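Local coordinates for protein beta-fructofuranosidase (PDB 6NOB) that probably hydrolyses terminal beta-D-fructofuranoside residues of sugars such as sucrose, as a glycoside hydrolase, at residues Val289-Ala303 and Phe366-Leu379. Numbering follows the deposited sequence.
Sequences VTATNLPVSEFGADA and FGHQIARTYECPDL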
loop_
_atom_site.group_PDB
_atom_site.type_symbol
_atom_site.label_atom_id
_atom_site.label_comp_id
_atom_site.label_asym_id
_atom_site.label_seq_id
_atom_site.Cartn_x
_atom_site.Cartn_y
_atom_site.Cartn_z
ATOM N N VAL A 289 13.480 -9.723 -6.904
ATOM C CA VAL A 289 14.182 -8.977 -5.865
ATOM C C VAL A 289 13.494 -9.244 -4.537
ATOM O O VAL A 289 12.264 -9.378 -4.471
ATOM C CB VAL A 289 14.233 -7.467 -6.170
ATOM C CG1 VAL A 289 15.116 -7.199 -7.373
ATOM C CG2 VAL A 289 12.838 -6.912 -6.396
ATOM N N THR A 290 14.289 -9.345 -3.478
ATOM C CA THR A 290 13.779 -9.498 -2.127
ATOM C C THR A 290 14.476 -8.484 -1.232
ATOM O O THR A 290 15.593 -8.041 -1.513
ATOM C CB THR A 290 13.989 -10.926 -1.594
ATOM O OG1 THR A 290 15.253 -11.430 -2.045
ATOM C CG2 THR A 290 12.889 -11.846 -2.094
ATOM N N ALA A 291 13.796 -8.108 -0.154
ATOM C CA ALA A 291 14.287 -7.098 0.772
ATOM C C ALA A 291 14.939 -7.780 1.971
ATOM O O ALA A 291 14.294 -8.577 2.660
ATOM C CB ALA A 291 13.150 -6.185 1.225
ATOM N N THR A 292 16.208 -7.467 2.216
ATOM C CA THR A 292 16.932 -8.007 3.361
ATOM C C THR A 292 18.093 -7.070 3.688
ATOM O O THR A 292 18.140 -5.925 3.229
ATOM C CB THR A 292 17.418 -9.434 3.088
ATOM O OG1 THR A 292 17.983 -9.980 4.286
ATOM C CG2 THR A 292 18.469 -9.445 1.989
ATOM N N ASN A 293 19.026 -7.560 4.503
ATOM C CA ASN A 293 20.271 -6.863 4.790
ATOM C C ASN A 293 21.410 -7.870 4.733
ATOM O O ASN A 293 21.212 -9.065 4.961
ATOM C CB ASN A 293 20.237 -6.162 6.160
ATOM C CG ASN A 293 19.790 -7.088 7.283
ATOM O OD1 ASN A 293 18.606 -7.155 7.615
ATOM N ND2 ASN A 293 20.741 -7.804 7.874
ATOM N N LEU A 294 22.604 -7.382 4.418
ATOM C CA LEU A 294 23.767 -8.245 4.291
ATOM C C LEU A 294 24.925 -7.677 5.091
ATOM O O LEU A 294 24.977 -6.468 5.345
ATOM C CB LEU A 294 24.176 -8.405 2.818
ATOM C CG LEU A 294 23.211 -9.221 1.950
ATOM C CD1 LEU A 294 23.605 -9.166 0.478
ATOM C CD2 LEU A 294 23.140 -10.662 2.436
ATOM N N PRO A 295 25.863 -8.522 5.521
ATOM C CA PRO A 295 27.041 -8.011 6.233
ATOM C C PRO A 295 27.856 -7.090 5.338
ATOM O O PRO A 295 28.115 -7.401 4.174
ATOM C CB PRO A 295 27.823 -9.280 6.599
ATOM C CG PRO A 295 26.847 -10.399 6.478
ATOM C CD PRO A 295 25.863 -9.992 5.428
ATOM N N VAL A 296 28.267 -5.949 5.896
ATOM C CA VAL A 296 29.079 -5.007 5.135
ATOM C C VAL A 296 30.414 -5.623 4.744
ATOM O O VAL A 296 31.061 -5.146 3.804
ATOM C CB VAL A 296 29.280 -3.696 5.925
ATOM C CG1 VAL A 296 27.934 -3.065 6.258
ATOM C CG2 VAL A 296 30.095 -3.944 7.187
ATOM N N SER A 297 30.840 -6.683 5.436
ATOM C CA SER A 297 32.061 -7.390 5.068
ATOM C C SER A 297 31.956 -8.083 3.714
ATOM O O SER A 297 32.985 -8.499 3.171
ATOM C CB SER A 297 32.420 -8.410 6.150
ATOM O OG SER A 297 31.338 -9.288 6.403
ATOM N N GLU A 298 30.752 -8.217 3.160
ATOM C CA GLU A 298 30.579 -8.718 1.803
ATOM C C GLU A 298 30.857 -7.657 0.746
ATOM O O GLU A 298 30.690 -7.933 -0.448
ATOM C CB GLU A 298 29.159 -9.266 1.616
ATOM C CG GLU A 298 28.856 -10.516 2.430
ATOM C CD GLU A 298 27.586 -11.216 1.976
ATOM O OE1 GLU A 298 27.195 -12.220 2.611
ATOM O OE2 GLU A 298 26.978 -10.765 0.983
ATOM N N PHE A 299 31.268 -6.458 1.152
ATOM C CA PHE A 299 31.536 -5.361 0.239
ATOM C C PHE A 299 32.895 -4.758 0.566
ATOM O O PHE A 299 33.439 -4.958 1.655
ATOM C CB PHE A 299 30.443 -4.282 0.319
ATOM C CG PHE A 299 29.050 -4.810 0.110
ATOM C CD1 PHE A 299 28.311 -5.298 1.178
ATOM C CD2 PHE A 299 28.478 -4.818 -1.151
ATOM C CE1 PHE A 299 27.028 -5.785 0.991
ATOM C CE2 PHE A 299 27.196 -5.304 -1.345
ATOM C CZ PHE A 299 26.471 -5.788 -0.270
ATOM N N GLY A 300 33.441 -4.016 -0.396
ATOM C CA GLY A 300 34.730 -3.385 -0.183
ATOM C C GLY A 300 34.692 -2.405 0.973
ATOM O O GLY A 300 33.642 -1.871 1.334
ATOM N N ALA A 301 35.866 -2.176 1.570
ATOM C CA ALA A 301 35.960 -1.266 2.706
ATOM C C ALA A 301 35.598 0.164 2.329
ATOM O O ALA A 301 35.221 0.949 3.206
ATOM C CB ALA A 301 37.369 -1.310 3.297
ATOM N N ASP A 302 35.699 0.515 1.048
ATOM C CA ASP A 302 35.394 1.850 0.556
ATOM C C ASP A 302 33.969 1.968 0.027
ATOM O O ASP A 302 33.684 2.886 -0.751
ATOM C CB ASP A 302 36.385 2.237 -0.543
ATOM C CG ASP A 302 36.322 1.301 -1.743
ATOM O OD1 ASP A 302 35.881 0.142 -1.574
ATOM O OD2 ASP A 302 36.706 1.725 -2.854
ATOM N N ALA A 303 33.071 1.068 0.437
ATOM C CA ALA A 303 31.765 0.972 -0.208
ATOM C C ALA A 303 30.941 2.244 -0.048
ATOM O O ALA A 303 30.097 2.542 -0.900
ATOM C CB ALA A 303 30.994 -0.228 0.343
ATOM N N PHE A 366 24.539 1.867 0.724
ATOM C CA PHE A 366 25.536 2.250 1.716
ATOM C C PHE A 366 25.400 3.704 2.140
ATOM O O PHE A 366 25.848 4.060 3.235
ATOM C CB PHE A 366 26.946 1.986 1.189
ATOM C CG PHE A 366 27.476 0.635 1.563
ATOM C CD1 PHE A 366 27.180 -0.478 0.790
ATOM C CD2 PHE A 366 28.251 0.469 2.702
ATOM C CE1 PHE A 366 27.657 -1.728 1.137
ATOM C CE2 PHE A 366 28.731 -0.777 3.056
ATOM C CZ PHE A 366 28.435 -1.877 2.272
ATOM N N GLY A 367 24.791 4.549 1.306
ATOM C CA GLY A 367 24.477 5.897 1.744
ATOM C C GLY A 367 23.535 5.913 2.930
ATOM O O GLY A 367 23.578 6.833 3.750
ATOM N N HIS A 368 22.686 4.897 3.047
ATOM C CA HIS A 368 21.749 4.759 4.154
ATOM C C HIS A 368 21.973 3.443 4.889
ATOM O O HIS A 368 21.028 2.742 5.256
ATOM C CB HIS A 368 20.310 4.871 3.658
ATOM C CG HIS A 368 20.013 6.168 2.974
ATOM N ND1 HIS A 368 19.875 6.276 1.606
ATOM C CD2 HIS A 368 19.846 7.418 3.469
ATOM C CE1 HIS A 368 19.628 7.534 1.289
ATOM N NE2 HIS A 368 19.605 8.248 2.401
ATOM N N GLN A 369 23.241 3.101 5.124
ATOM C CA GLN A 369 23.567 1.821 5.738
ATOM C C GLN A 369 23.133 1.729 7.194
ATOM O O GLN A 369 23.076 0.618 7.733
ATOM C CB GLN A 369 25.066 1.554 5.621
ATOM C CG GLN A 369 25.922 2.335 6.583
ATOM C CD GLN A 369 27.308 1.743 6.712
ATOM O OE1 GLN A 369 28.284 2.295 6.199
ATOM N NE2 GLN A 369 27.402 0.607 7.393
ATOM N N ILE A 370 22.824 2.852 7.846
ATOM C CA ILE A 370 22.320 2.774 9.211
ATOM C C ILE A 370 20.866 2.325 9.257
ATOM O O ILE A 370 20.382 1.935 10.327
ATOM C CB ILE A 370 22.484 4.115 9.948
ATOM C CG1 ILE A 370 21.731 5.230 9.222
ATOM C CG2 ILE A 370 23.954 4.469 10.090
ATOM C CD1 ILE A 370 21.766 6.553 9.958
ATOM N N ALA A 371 20.151 2.365 8.134
ATOM C CA ALA A 371 18.807 1.807 8.103
ATOM C C ALA A 371 18.865 0.306 8.364
ATOM O O ALA A 371 19.823 -0.374 7.983
ATOM C CB ALA A 371 18.133 2.088 6.758
ATOM N N ARG A 372 17.828 -0.210 9.029
ATOM C CA ARG A 372 17.841 -1.611 9.442
ATOM C C ARG A 372 17.859 -2.546 8.240
ATOM O O ARG A 372 18.710 -3.439 8.146
ATOM C CB ARG A 372 16.633 -1.923 10.325
ATOM C CG ARG A 372 16.539 -3.402 10.677
ATOM C CD ARG A 372 15.172 -3.787 11.202
ATOM N NE ARG A 372 15.104 -5.212 11.507
ATOM C CZ ARG A 372 15.348 -5.728 12.707
ATOM N NH1 ARG A 372 15.673 -4.930 13.714
ATOM N NH2 ARG A 372 15.266 -7.037 12.899
ATOM N N THR A 373 16.926 -2.357 7.313
ATOM C CA THR A 373 16.739 -3.287 6.206
ATOM C C THR A 373 15.778 -2.654 5.209
ATOM O O THR A 373 15.175 -1.610 5.472
ATOM C CB THR A 373 16.208 -4.639 6.701
ATOM O OG1 THR A 373 16.278 -5.606 5.646
ATOM C CG2 THR A 373 14.768 -4.511 7.176
ATOM N N TYR A 374 15.655 -3.296 4.052
ATOM C CA TYR A 374 14.709 -2.868 3.037
ATOM C C TYR A 374 13.321 -3.426 3.329
ATOM O O TYR A 374 13.158 -4.423 4.037
ATOM C CB TYR A 374 15.154 -3.332 1.649
ATOM C CG TYR A 374 16.018 -2.358 0.885
ATOM C CD1 TYR A 374 15.593 -1.057 0.641
ATOM C CD2 TYR A 374 17.255 -2.748 0.387
ATOM C CE1 TYR A 374 16.384 -0.170 -0.069
ATOM C CE2 TYR A 374 18.051 -1.869 -0.324
ATOM C CZ TYR A 374 17.610 -0.583 -0.551
ATOM O OH TYR A 374 18.404 0.291 -1.257
ATOM N N GLU A 375 12.315 -2.766 2.764
ATOM C CA GLU A 375 10.961 -3.292 2.710
ATOM C C GLU A 375 10.364 -2.948 1.352
ATOM O O GLU A 375 10.622 -1.870 0.809
ATOM C CB GLU A 375 10.085 -2.733 3.843
ATOM C CG GLU A 375 10.278 -3.454 5.174
ATOM C CD GLU A 375 9.183 -3.156 6.181
ATOM O OE1 GLU A 375 8.818 -1.971 6.336
ATOM O OE2 GLU A 375 8.690 -4.109 6.822
ATOM N N CYS A 376 9.590 -3.884 0.801
ATOM C CA CYS A 376 8.854 -3.719 -0.449
ATOM C C CYS A 376 9.749 -3.253 -1.594
ATOM O O CYS A 376 9.608 -2.120 -2.071
ATOM C CB CYS A 376 7.693 -2.741 -0.250
ATOM S SG CYS A 376 6.522 -3.269 1.033
ATOM N N PRO A 377 10.663 -4.093 -2.068
ATOM C CA PRO A 377 11.526 -3.702 -3.184
ATOM C C PRO A 377 10.813 -3.873 -4.519
ATOM O O PRO A 377 9.745 -4.479 -4.620
ATOM C CB PRO A 377 12.702 -4.669 -3.062
ATOM C CG PRO A 377 12.068 -5.917 -2.534
ATOM C CD PRO A 377 10.962 -5.459 -1.603
ATOM N N ASP A 378 11.437 -3.324 -5.556
ATOM C CA ASP A 378 10.926 -3.436 -6.912
ATOM C C ASP A 378 12.066 -3.128 -7.870
ATOM O O ASP A 378 12.890 -2.251 -7.599
ATOM C CB ASP A 378 9.745 -2.487 -7.153
ATOM C CG ASP A 378 8.816 -2.974 -8.254
ATOM O OD1 ASP A 378 9.239 -3.835 -9.055
ATOM O OD2 ASP A 378 7.661 -2.499 -8.316
ATOM N N LEU A 379 12.114 -3.867 -8.974
ATOM C CA LEU A 379 13.147 -3.686 -9.988
ATOM C C LEU A 379 12.487 -3.800 -11.350
ATOM O O LEU A 379 11.889 -4.833 -11.666
ATOM C CB LEU A 379 14.265 -4.722 -9.837
ATOM C CG LEU A 379 15.495 -4.542 -10.728
ATOM C CD1 LEU A 379 16.277 -3.300 -10.325
ATOM C CD2 LEU A 379 16.372 -5.780 -10.667
HETATM O O HOH W 1 13.926 -7.011 4.915
#
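Phe366 pushes the CE1 and CZ edge of its ring against the face of Phe299, a T-shaped pair with centroids 5.1 Å apart and planes at 76°. Ala303, whose methyl is small enough to sit over the centre of the Phe366 ring, makes a CH-pi contact there, CB lying 3.5 Å from the ring centroid, while Val296 CG1 reaches CE2 obliquely. An alanine in place of Phe366 would probably open a gap beneath Ala303 and leave the face of Phe299 without its edge-on partner. Farther along, Ala291 suits a tight approach: its CB lies 3.5 Å from Tyr374 CB and also meets Pro377 CD. Val289 then packs CG1 against Leu379 CB at 3.6 Å. Between the Phe366 cluster and Ala291, Thr373 carries OG1 anti to its backbone N (chi1 -169°), which brings OG1 to within 3.4 Å of Asn293 OD1, a weak hydrogen bond at most, and to 2.8 Å from a water. That water also donates to Tyr374 O, at 2.8 Å, and weakly to Ala291 O, bridging backbones that share no direct hydrogen bond. Behind this layer, Thr292 is held by Asp266, and Arg372 by salt bridges to Glu231 and Asp266. Strand 285-295 and the strands at 374-382 belong to different sheets, so the contact joins adjacent blades of the five-bladed beta-propeller characteristic of family 32.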